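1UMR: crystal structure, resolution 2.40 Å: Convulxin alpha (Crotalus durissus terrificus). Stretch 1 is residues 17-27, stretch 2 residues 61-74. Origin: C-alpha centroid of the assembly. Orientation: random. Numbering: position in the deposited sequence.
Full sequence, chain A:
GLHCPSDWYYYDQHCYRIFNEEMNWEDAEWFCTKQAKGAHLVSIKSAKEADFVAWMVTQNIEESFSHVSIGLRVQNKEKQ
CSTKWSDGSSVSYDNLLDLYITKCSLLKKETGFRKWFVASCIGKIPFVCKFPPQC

Stretch 1 17-27: RIFNEEMNWED
Stretch 2 61-74: IEESFSHVSIGLRV

How does the strand at the start of stretch 1 meet the second stretch? From Arg17 the chain runs as a strand, so side chains alternate: Ile18 (phi/psi -78/127) and Asn20 point toward stretch 2, while Phe19 points away. Ile18, with chi1 and chi2 both t, is buried; Ile18 CD1 lies 3.8 Å from Ile61 CG1 and 4.0 Å from Val68 CG2, a branched aliphatic packing against two others.

What does Asn20 add beside this apolar patch? Asn20 CA is 6.5 Å from Ile61 CA, and chi1 m with chi2 -73° brings the amide to the backbone of the loop. Glu62 N donates to Asn20 OD1 at 2.8 Å, nearly straight at 164°, while Asn20 ND2 bonds elsewhere in the structure. Glu62 also opens a type I turn closed by Phe65 N to Glu62 O at 3.1 Å. Phe65, the last residue of the turn, points toward stretch 1 (chi1 m, chi2 135°), its ring edge offered to Asn20, with Phe65 CD1 3.5 Å from Asn20 OD1.

Where does the chain go after the corner at Glu21? Glu22 starts sideways, but chi1 -88° and chi2 t carry its end nearer, leaving Glu22 OE1 3.0 Å from Phe65 CE2 at the exposed margin. Asn24 then occupies the N-cap position before the helix that begins at Trp25.

Why is Trp25 suited to the far end? It is buried and has more of its surface covered by the other stretch than any other residue, 124 Å²; Trp25 CA lies 6.6 Å from Ser69 CA. With chi1 t and chi2 107°, Trp25 NE1 donates to Ile70 O at 2.8 Å (133°), so the indole satisfies a backbone carbonyl at its edge. Over one face of the Trp25 ring lies CD of the extended Arg73 side chain (chi1-chi3 all t), a CH-pi contact with Arg73 CD 3.8 Å from the centroid of the Trp25 six-membered ring. The Arg73 guanidinium reaches Glu26, forming a long salt bridge between Arg73 NH1 and Glu26 OE2 at 3.8 Å.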

ATOM      1  N   ARG A  17      32.953 -24.764 -36.739  1.00 44.67           N
ATOM      2  CA  ARG A  17      33.120 -25.877 -37.683  1.00 44.87           C
ATOM      3  C   ARG A  17      32.587 -27.144 -37.036  1.00 45.41           C
ATOM      4  O   ARG A  17      32.921 -27.406 -35.910  1.00 46.58           O
ATOM      5  CB  ARG A  17      34.576 -26.072 -38.053  1.00 38.92           C
ATOM      6  CG  ARG A  17      34.666 -27.273 -39.035  1.00 34.46           C
ATOM      7  CD  ARG A  17      36.137 -27.619 -39.319  1.00 38.16           C
ATOM      8  NE  ARG A  17      36.535 -28.542 -40.397  1.00 56.92           N
ATOM      9  CZ  ARG A  17      37.858 -28.831 -40.620  1.00 65.82           C
ATOM     10  NH1 ARG A  17      38.832 -28.216 -39.887  1.00 64.81           N
ATOM     11  NH2 ARG A  17      38.222 -29.700 -41.552  1.00 60.47           N
ATOM     12  N   ILE A  18      31.705 -27.884 -37.716  1.00 39.69           N
ATOM     13  CA  ILE A  18      31.353 -29.224 -37.300  1.00 38.98           C
ATOM     14  C   ILE A  18      32.422 -30.252 -37.672  1.00 45.81           C
ATOM     15  O   ILE A  18      32.889 -30.303 -38.790  1.00 52.42           O
ATOM     16  CB  ILE A  18      29.982 -29.605 -37.794  1.00 45.98           C
ATOM     17  CG1 ILE A  18      29.642 -31.087 -37.515  1.00 44.95           C
ATOM     18  CG2 ILE A  18      29.710 -29.166 -39.277  1.00 54.23           C
ATOM     19  CD1 ILE A  18      28.212 -31.230 -37.780  1.00 46.32           C
ATOM     20  N   PHE A  19      32.881 -31.031 -36.714  1.00 46.92           N
ATOM     21  CA  PHE A  19      33.755 -32.153 -37.088  1.00 48.85           C
ATOM     22  C   PHE A  19      32.925 -33.460 -37.243  1.00 52.20           C
ATOM     23  O   PHE A  19      32.338 -33.946 -36.278  1.00 47.71           O
ATOM     24  CB  PHE A  19      34.910 -32.296 -36.094  1.00 39.09           C
ATOM     25  CG  PHE A  19      35.874 -31.179 -36.209  1.00 50.30           C
ATOM     26  CD1 PHE A  19      36.991 -31.288 -37.093  1.00 36.19           C
ATOM     27  CD2 PHE A  19      35.582 -29.924 -35.634  1.00 41.57           C
ATOM     28  CE1 PHE A  19      37.839 -30.231 -37.282  1.00 43.65           C
ATOM     29  CE2 PHE A  19      36.505 -28.853 -35.784  1.00 47.91           C
ATOM     30  CZ  PHE A  19      37.617 -28.982 -36.648  1.00 39.27           C
ATOM     31  N   ASN A  20      32.875 -34.022 -38.445  1.00 53.34           N
ATOM     32  CA  ASN A  20      32.255 -35.303 -38.561  1.00 48.52           C
ATOM     33  C   ASN A  20      33.105 -36.464 -38.104  1.00 52.91           C
ATOM     34  O   ASN A  20      33.548 -37.235 -38.917  1.00 67.44           O
ATOM     35  CB  ASN A  20      31.913 -35.475 -39.982  1.00 42.56           C
ATOM     36  CG  ASN A  20      30.715 -34.634 -40.384  1.00 50.72           C
ATOM     37  OD1 ASN A  20      29.467 -34.901 -40.032  1.00 42.94           O
ATOM     38  ND2 ASN A  20      31.038 -33.622 -41.216  1.00 46.43           N
ATOM     39  N   GLU A  21      33.293 -36.617 -36.809  1.00 50.46           N
ATOM     40  CA  GLU A  21      34.137 -37.623 -36.165  1.00 55.36           C
ATOM     41  C   GLU A  21      33.385 -37.915 -34.873  1.00 60.10           C
ATOM     42  O   GLU A  21      32.815 -36.989 -34.261  1.00 53.31           O
ATOM     43  CB  GLU A  21      35.446 -37.023 -35.669  1.00 63.24           C
ATOM     44  CG  GLU A  21      36.728 -37.641 -36.164  1.00 78.35           C
ATOM     45  CD  GLU A  21      37.457 -36.589 -36.976  1.00 89.37           C
ATOM     46  OE1 GLU A  21      37.207 -36.607 -38.210  1.00 85.08           O
ATOM     47  OE2 GLU A  21      38.211 -35.715 -36.386  1.00 91.48           O
ATOM     48  N   GLU A  22      33.400 -39.164 -34.429  1.00 56.81           N
ATOM     49  CA  GLU A  22      32.526 -39.549 -33.338  1.00 55.09           C
ATOM     50  C   GLU A  22      33.303 -39.547 -32.009  1.00 53.49           C
ATOM     51  O   GLU A  22      34.296 -40.247 -31.891  1.00 45.88           O
ATOM     52  CB  GLU A  22      32.056 -40.945 -33.615  1.00 57.54           C
ATOM     53  CG  GLU A  22      30.823 -40.964 -34.463  1.00 69.66           C
ATOM     54  CD  GLU A  22      30.492 -42.359 -34.995  1.00 74.48           C
ATOM     55  OE1 GLU A  22      29.296 -42.541 -35.330  1.00 83.62           O
ATOM     56  OE2 GLU A  22      31.398 -43.242 -35.098  1.00 73.19           O
ATOM     57  N   MET A  23      32.846 -38.788 -31.010  1.00 47.68           N
ATOM     58  CA  MET A  23      33.674 -38.566 -29.860  1.00 43.51           C
ATOM     59  C   MET A  23      32.773 -38.317 -28.710  1.00 46.06           C
ATOM     60  O   MET A  23      31.649 -37.956 -28.909  1.00 43.01           O
ATOM     61  CB  MET A  23      34.561 -37.359 -30.055  1.00 46.72           C
ATOM     62  CG  MET A  23      35.929 -37.696 -30.738  1.00 54.92           C
ATOM     63  SD  MET A  23      36.973 -36.260 -30.734  1.00 53.56           S
ATOM     64  CE  MET A  23      38.171 -36.539 -32.055  1.00 58.26           C
ATOM     65  N   ASN A  24      33.218 -38.606 -27.501  1.00 38.90           N
ATOM     66  CA  ASN A  24      32.339 -38.260 -26.418  1.00 44.38           C
ATOM     67  C   ASN A  24      32.642 -36.839 -26.064  1.00 41.82           C
ATOM     68  O   ASN A  24      33.642 -36.181 -26.535  1.00 41.80           O
ATOM     69  CB  ASN A  24      32.532 -39.210 -25.185  1.00 43.93           C
ATOM     70  CG  ASN A  24      33.938 -39.179 -24.642  1.00 42.89           C
ATOM     71  OD1 ASN A  24      34.408 -40.136 -24.004  1.00 48.41           O
ATOM     72  ND2 ASN A  24      34.605 -38.048 -24.833  1.00 40.80           N
ATOM     73  N   TRP A  25      31.795 -36.383 -25.188  1.00 36.05           N
ATOM     74  CA  TRP A  25      31.746 -34.979 -24.893  1.00 42.75           C
ATOM     75  C   TRP A  25      33.101 -34.450 -24.401  1.00 40.41           C
ATOM     76  O   TRP A  25      33.630 -33.441 -24.868  1.00 43.51           O
ATOM     77  CB  TRP A  25      30.587 -34.684 -23.939  1.00 32.99           C
ATOM     78  CG  TRP A  25      30.292 -33.255 -23.767  1.00 27.31           C
ATOM     79  CD1 TRP A  25      29.213 -32.521 -24.268  1.00 29.91           C
ATOM     80  CD2 TRP A  25      31.052 -32.359 -22.969  1.00 34.06           C
ATOM     81  NE1 TRP A  25      29.258 -31.216 -23.779  1.00 37.72           N
ATOM     82  CE2 TRP A  25      30.382 -31.095 -22.978  1.00 34.12           C
ATOM     83  CE3 TRP A  25      32.197 -32.513 -22.161  1.00 37.09           C
ATOM     84  CZ2 TRP A  25      30.862 -30.000 -22.250  1.00 38.96           C
ATOM     85  CZ3 TRP A  25      32.692 -31.411 -21.451  1.00 38.34           C
ATOM     86  CH2 TRP A  25      32.007 -30.166 -21.465  1.00 30.86           C
ATOM     87  N   GLU A  26      33.724 -35.132 -23.499  1.00 35.48           N
ATOM     88  CA  GLU A  26      34.922 -34.479 -23.092  1.00 43.66           C
ATOM     89  C   GLU A  26      36.058 -34.665 -24.111  1.00 46.16           C
ATOM     90  O   GLU A  26      37.015 -33.868 -24.159  1.00 48.42           O
ATOM     91  CB  GLU A  26      35.268 -34.798 -21.633  1.00 45.18           C
ATOM     92  CG  GLU A  26      36.266 -35.905 -21.502  1.00 59.29           C
ATOM     93  CD  GLU A  26      36.067 -36.869 -20.313  1.00 63.08           C
ATOM     94  OE1 GLU A  26      36.530 -38.024 -20.513  1.00 52.60           O
ATOM     95  OE2 GLU A  26      35.476 -36.499 -19.230  1.00 62.28           O
ATOM     96  N   ASP A  27      35.992 -35.682 -24.948  1.00 45.23           N
ATOM     97  CA  ASP A  27      37.096 -35.821 -25.899  1.00 47.44           C
ATOM     98  C   ASP A  27      36.934 -34.744 -26.941  1.00 41.29           C
ATOM     99  O   ASP A  27      37.905 -34.203 -27.425  1.00 37.58           O
ATOM    100  CB  ASP A  27      37.098 -37.200 -26.576  1.00 51.34           C
ATOM    101  CG  ASP A  27      37.666 -38.306 -25.654  1.00 56.11           C
ATOM    102  OD1 ASP A  27      38.375 -37.990 -24.679  1.00 52.03           O
ATOM    103  OD2 ASP A  27      37.446 -39.516 -25.855  1.00 52.85           O
ATOM    104  N   ILE A  61      26.857 -31.552 -42.056  1.00 43.15           N
ATOM    105  CA  ILE A  61      26.974 -32.886 -41.406  1.00 50.02           C
ATOM    106  C   ILE A  61      26.962 -34.109 -42.430  1.00 48.06           C
ATOM    107  O   ILE A  61      26.247 -34.088 -43.397  1.00 45.59           O
ATOM    108  CB  ILE A  61      25.936 -32.972 -40.326  1.00 45.71           C
ATOM    109  CG1 ILE A  61      26.272 -34.103 -39.390  1.00 54.38           C
ATOM    110  CG2 ILE A  61      24.402 -32.950 -40.895  1.00 30.84           C
ATOM    111  CD1 ILE A  61      25.170 -34.197 -38.360  1.00 51.70           C
ATOM    112  N   GLU A  62      27.788 -35.115 -42.243  1.00 48.69           N
ATOM    113  CA  GLU A  62      27.647 -36.319 -42.987  1.00 55.49           C
ATOM    114  C   GLU A  62      26.276 -36.922 -42.832  1.00 60.60           C
ATOM    115  O   GLU A  62      25.756 -36.993 -41.696  1.00 58.11           O
ATOM    116  CB  GLU A  62      28.699 -37.332 -42.588  1.00 66.75           C
ATOM    117  CG  GLU A  62      29.871 -37.259 -43.577  1.00 72.93           C
ATOM    118  CD  GLU A  62      31.200 -37.602 -42.895  1.00 81.36           C
ATOM    119  OE1 GLU A  62      32.276 -37.038 -43.309  1.00 81.28           O
ATOM    120  OE2 GLU A  62      31.161 -38.447 -41.948  1.00 75.84           O
ATOM    121  N   GLU A  63      25.684 -37.329 -43.981  1.00 50.42           N
ATOM    122  CA  GLU A  63      24.326 -37.854 -44.026  1.00 48.41           C
ATOM    123  C   GLU A  63      23.939 -38.959 -42.949  1.00 55.61           C
ATOM    124  O   GLU A  63      22.766 -39.093 -42.604  1.00 54.10           O
ATOM    125  CB  GLU A  63      24.063 -38.435 -45.451  1.00 50.86           C
ATOM    126  CG  GLU A  63      23.133 -37.629 -46.383  1.00 40.02           C
ATOM    127  CD  GLU A  63      23.434 -38.173 -47.830  1.00  2.26           C
ATOM    128  OE1 GLU A  63      23.872 -39.296 -48.140  1.00  2.26           O
ATOM    129  OE2 GLU A  63      24.093 -37.224 -48.736  1.00  2.26           O
ATOM    130  N   SER A  64      24.890 -39.753 -42.441  1.00 57.29           N
ATOM    131  CA  SER A  64      24.553 -40.823 -41.496  1.00 61.05           C
ATOM    132  C   SER A  64      24.737 -40.516 -40.003  1.00 65.50           C
ATOM    133  O   SER A  64      24.679 -41.437 -39.154  1.00 58.53           O
ATOM    134  CB  SER A  64      25.414 -42.027 -41.789  1.00 64.54           C
ATOM    135  OG  SER A  64      26.689 -41.804 -41.240  1.00 64.87           O
ATOM    136  N   PHE A  65      25.063 -39.251 -39.706  1.00 62.70           N
ATOM    137  CA  PHE A  65      25.108 -38.755 -38.348  1.00 56.42           C
ATOM    138  C   PHE A  65      23.867 -37.886 -38.232  1.00 48.87           C
ATOM    139  O   PHE A  65      23.368 -37.314 -39.236  1.00 45.54           O
ATOM    140  CB  PHE A  65      26.405 -37.942 -38.045  1.00 59.96           C
ATOM    141  CG  PHE A  65      27.738 -38.753 -38.169  1.00 55.66           C
ATOM    142  CD1 PHE A  65      28.865 -38.188 -38.840  1.00 49.98           C
ATOM    143  CD2 PHE A  65      27.870 -40.029 -37.608  1.00 44.22           C
ATOM    144  CE1 PHE A  65      30.106 -38.900 -38.961  1.00 52.09           C
ATOM    145  CE2 PHE A  65      29.094 -40.775 -37.748  1.00 52.75           C
ATOM    146  CZ  PHE A  65      30.236 -40.199 -38.413  1.00 50.56           C
ATOM    147  N   SER A  66      23.332 -37.807 -37.018  1.00 47.48           N
ATOM    148  CA  SER A  66      22.202 -36.919 -36.787  1.00 46.97           C
ATOM    149  C   SER A  66      22.158 -36.300 -35.353  1.00 46.93           C
ATOM    150  O   SER A  66      21.192 -35.644 -34.952  1.00 46.43           O
ATOM    151  CB  SER A  66      20.923 -37.700 -37.083  1.00 57.06           C
ATOM    152  OG  SER A  66      20.898 -38.798 -36.201  1.00 53.46           O
ATOM    153  N   HIS A  67      23.229 -36.445 -34.597  1.00 43.94           N
ATOM    154  CA  HIS A  67      23.306 -35.786 -33.303  1.00 47.33           C
ATOM    155  C   HIS A  67      24.640 -34.973 -33.247  1.00 49.92           C
ATOM    156  O   HIS A  67      25.691 -35.441 -33.742  1.00 45.87           O
ATOM    157  CB  HIS A  67      23.308 -36.903 -32.237  1.00 57.56           C
ATOM    158  CG  HIS A  67      21.979 -37.546 -32.043  1.00 62.23           C
ATOM    159  ND1 HIS A  67      21.727 -38.424 -31.027  1.00 66.37           N
ATOM    160  CD2 HIS A  67      20.820 -37.414 -32.732  1.00 68.43           C
ATOM    161  CE1 HIS A  67      20.456 -38.781 -31.066  1.00 74.52           C
ATOM    162  NE2 HIS A  67      19.886 -38.189 -32.105  1.00 73.07           N
ATOM    163  N   VAL A  68      24.627 -33.771 -32.665  1.00 49.77           N
ATOM    164  CA  VAL A  68      25.894 -32.986 -32.558  1.00 47.91           C
ATOM    165  C   VAL A  68      26.077 -32.467 -31.146  1.00 38.87           C
ATOM    166  O   VAL A  68      25.172 -31.832 -30.561  1.00 35.82           O
ATOM    167  CB  VAL A  68      25.970 -31.822 -33.594  1.00 49.03           C
ATOM    168  CG1 VAL A  68      27.393 -31.267 -33.703  1.00 49.90           C
ATOM    169  CG2 VAL A  68      25.651 -32.345 -34.958  1.00 44.09           C
ATOM    170  N   SER A  69      27.221 -32.764 -30.571  1.00 39.59           N
ATOM    171  CA  SER A  69      27.498 -32.254 -29.201  1.00 37.82           C
ATOM    172  C   SER A  69      27.567 -30.683 -29.178  1.00 44.43           C
ATOM    173  O   SER A  69      28.148 -30.081 -30.070  1.00 44.34           O
ATOM    174  CB  SER A  69      28.809 -32.831 -28.683  1.00 35.04           C
ATOM    175  OG  SER A  69      28.665 -34.120 -28.071  1.00 38.98           O
ATOM    176  N   ILE A  70      26.988 -30.031 -28.170  1.00 39.48           N
ATOM    177  CA  ILE A  70      27.339 -28.643 -27.870  1.00 38.60           C
ATOM    178  C   ILE A  70      27.888 -28.548 -26.382  1.00 43.61           C
ATOM    179  O   ILE A  70      28.047 -29.569 -25.657  1.00 37.19           O
ATOM    180  CB  ILE A  70      26.231 -27.774 -28.080  1.00 38.65           C
ATOM    181  CG1 ILE A  70      25.234 -28.076 -26.978  1.00 38.33           C
ATOM    182  CG2 ILE A  70      25.646 -27.990 -29.506  1.00 36.77           C
ATOM    183  CD1 ILE A  70      23.928 -27.486 -27.126  1.00 40.01           C
ATOM    184  N   GLY A  71      28.270 -27.350 -25.962  1.00 45.04           N
ATOM    185  CA  GLY A  71      29.236 -27.176 -24.874  1.00 36.50           C
ATOM    186  C   GLY A  71      28.538 -27.018 -23.512  1.00 37.15           C
ATOM    187  O   GLY A  71      29.153 -26.543 -22.536  1.00 41.76           O
ATOM    188  N   LEU A  72      27.270 -27.426 -23.392  1.00 32.32           N
ATOM    189  CA  LEU A  72      26.610 -27.247 -22.088  1.00 39.90           C
ATOM    190  C   LEU A  72      26.705 -28.479 -21.280  1.00 40.60           C
ATOM    191  O   LEU A  72      26.349 -29.635 -21.727  1.00 39.48           O
ATOM    192  CB  LEU A  72      25.148 -26.906 -22.277  1.00 37.12           C
ATOM    193  CG  LEU A  72      24.629 -25.512 -22.115  1.00 40.68           C
ATOM    194  CD1 LEU A  72      23.039 -25.557 -22.328  1.00 35.56           C
ATOM    195  CD2 LEU A  72      24.968 -24.800 -20.747  1.00 44.68           C
ATOM    196  N   ARG A  73      27.088 -28.299 -20.036  1.00 39.48           N
ATOM    197  CA  ARG A  73      27.244 -29.539 -19.245  1.00 38.42           C
ATOM    198  C   ARG A  73      26.830 -29.231 -17.811  1.00 42.71           C
ATOM    199  O   ARG A  73      27.027 -28.081 -17.350  1.00 38.41           O
ATOM    200  CB  ARG A  73      28.680 -30.117 -19.396  1.00 32.85           C
ATOM    201  CG  ARG A  73      29.194 -31.147 -18.269  1.00 46.47           C
ATOM    202  CD  ARG A  73      30.527 -31.974 -18.600  1.00 53.53           C
ATOM    203  NE  ARG A  73      30.570 -33.249 -17.827  1.00 72.42           N
ATOM    204  CZ  ARG A  73      31.207 -34.491 -18.070  1.00 76.16           C
ATOM    205  NH1 ARG A  73      32.029 -34.796 -19.100  1.00 68.28           N
ATOM    206  NH2 ARG A  73      30.961 -35.493 -17.190  1.00 77.03           N
ATOM    207  N   VAL A  74      26.255 -30.228 -17.108  1.00 40.06           N
ATOM    208  CA  VAL A  74      25.939 -30.105 -15.664  1.00 34.01           C
ATOM    209  C   VAL A  74      27.219 -29.996 -14.789  1.00 44.04           C
ATOM    210  O   VAL A  74      28.162 -30.761 -14.973  1.00 32.13           O
ATOM    211  CB  VAL A  74      25.153 -31.364 -15.187  1.00 40.20           C
ATOM    212  CG1 VAL A  74      24.890 -31.342 -13.630  1.00 38.15           C
ATOM    213  CG2 VAL A  74      23.826 -31.558 -15.991  1.00 32.78           C
TER